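PDB 3F6V: possible transcriptional regulator, ArsR family protein from Rhodococcus sp. RHA1, which probably binds DNA as a dimeric winged-helix transcription factor of the ArsR family, regulating transcription. Local coordinates for residues Y112-P116 with Q117-Q121. Numbering follows the deposited sequence.
Sequences YRLDP and QGLAQ
An aspartate N-cap opens helix 116-129 directly after the second strand of the beta hairpin, and Asp-115 meets the first helical turn with both its side chain and its backbone. The carboxylate oxygen OD1 of Asp-115 accepts from Gln-117 N at 2.9 Å, with an N-H...O angle of 150°. Because CG of Asp-115 stands anti to its own nitrogen (chi1 -172°), the carboxylate reaches forward over the start of the helix; the amide meets it from above the carboxylate plane, 46° out of it. The same oxygen lies 3.4 Å from CB of Gln-117, so the acid also rests against the base of that side chain. Backbone bonds close the turn: Leu-119 N donates nearly straight to Asp-115 O at 3.1 Å, while Gly-118 N adds a weak, bent bond to the same carbonyl. One residue on, Ala-120 N binds Pro-116 O at 2.9 Å. Pro-116, with no N-H to offer, fits N1, where an N-H would find no acceptor within the helix. The negative carboxylate would also be expected to interact favourably with the helix dipole. On the side of the turn away from the carboxylate, N' Leu-114 and N4 Leu-119 form a hydrophobic staple, CB of Leu-114 touching CD1 of Leu-119 at 4.1 Å, and both leucines pack on Leu-137 of the second subunit. Gln-117 bends at chi2, and its NE2 donates to the carbonyl oxygen of Thr-142 of that subunit. Capping bond, N1 proline and hydrophobic staple thus mark the passage from the wing strand to helix 116-129, which packs against the second subunit, a junction in keeping with the winged helix-turn-helix fold of ArsR-family regulators.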
# COMPACT_ATOMS: atom_id res chain seq x y z
N TYR A 112 -9.74 15.26 12.90
CA TYR A 112 -8.73 14.20 12.74
C TYR A 112 -7.39 14.83 12.47
O TYR A 112 -7.29 15.86 11.83
CB TYR A 112 -9.11 13.29 11.58
CG TYR A 112 -10.16 12.27 12.00
CD1 TYR A 112 -9.79 11.09 12.64
CD2 TYR A 112 -11.50 12.53 11.81
CE1 TYR A 112 -10.74 10.19 13.08
CE2 TYR A 112 -12.50 11.61 12.23
CZ TYR A 112 -12.10 10.46 12.90
OH TYR A 112 -13.03 9.54 13.31
N ARG A 113 -6.33 14.19 12.96
CA ARG A 113 -4.97 14.63 12.75
C ARG A 113 -4.07 13.40 12.54
O ARG A 113 -4.38 12.31 13.03
CB ARG A 113 -4.48 15.45 13.95
CG ARG A 113 -4.32 14.65 15.25
CD ARG A 113 -4.11 15.66 16.40
NE ARG A 113 -3.77 15.01 17.66
CZ ARG A 113 -4.65 14.49 18.51
NH1 ARG A 113 -5.97 14.57 18.28
NH2 ARG A 113 -4.22 13.93 19.64
N LEU A 114 -2.96 13.61 11.85
CA LEU A 114 -2.00 12.52 11.64
C LEU A 114 -1.31 12.15 12.92
O LEU A 114 -0.99 13.02 13.75
CB LEU A 114 -0.96 12.91 10.58
CG LEU A 114 -1.54 12.97 9.16
CD1 LEU A 114 -0.64 13.69 8.21
CD2 LEU A 114 -1.89 11.60 8.66
N ASP A 115 -1.05 10.83 13.09
CA ASP A 115 -0.29 10.35 14.23
C ASP A 115 1.13 9.94 13.77
O ASP A 115 1.27 8.92 13.06
CB ASP A 115 -1.00 9.14 14.84
CG ASP A 115 -0.38 8.70 16.13
OD1 ASP A 115 0.79 9.10 16.42
OD2 ASP A 115 -1.10 7.99 16.89
N PRO A 116 2.19 10.69 14.15
CA PRO A 116 3.56 10.29 13.78
C PRO A 116 3.92 8.86 14.14
O PRO A 116 4.72 8.25 13.43
CB PRO A 116 4.42 11.26 14.59
CG PRO A 116 3.56 12.49 14.69
CD PRO A 116 2.16 11.99 14.89
N GLN A 117 3.36 8.31 15.22
CA GLN A 117 3.72 6.94 15.62
C GLN A 117 3.33 5.98 14.50
O GLN A 117 4.06 5.06 14.13
CB GLN A 117 2.97 6.55 16.88
CG GLN A 117 3.31 7.42 18.10
CD GLN A 117 4.80 7.49 18.33
OE1 GLN A 117 5.43 8.52 18.15
NE2 GLN A 117 5.37 6.38 18.77
N GLY A 118 2.13 6.16 13.97
CA GLY A 118 1.63 5.28 12.92
C GLY A 118 2.36 5.53 11.63
O GLY A 118 2.66 4.61 10.87
N LEU A 119 2.61 6.79 11.33
CA LEU A 119 3.36 7.11 10.09
C LEU A 119 4.76 6.47 10.13
O LEU A 119 5.24 6.05 9.07
CB LEU A 119 3.50 8.62 9.88
CG LEU A 119 2.16 9.28 9.53
CD1 LEU A 119 2.37 10.79 9.50
CD2 LEU A 119 1.58 8.81 8.18
N ALA A 120 5.44 6.46 11.28
CA ALA A 120 6.76 5.85 11.37
C ALA A 120 6.64 4.35 11.07
O ALA A 120 7.54 3.81 10.39
CB ALA A 120 7.36 6.09 12.74
N GLN A 121 5.59 3.69 11.54
CA GLN A 121 5.46 2.25 11.25
C GLN A 121 5.12 2.03 9.79
O GLN A 121 5.66 1.11 9.15
CB GLN A 121 4.44 1.58 12.14
CG GLN A 121 4.80 1.56 13.59
CD GLN A 121 6.17 1.00 13.87
OE1 GLN A 121 6.93 1.56 14.67
NE2 GLN A 121 6.52 -0.11 13.22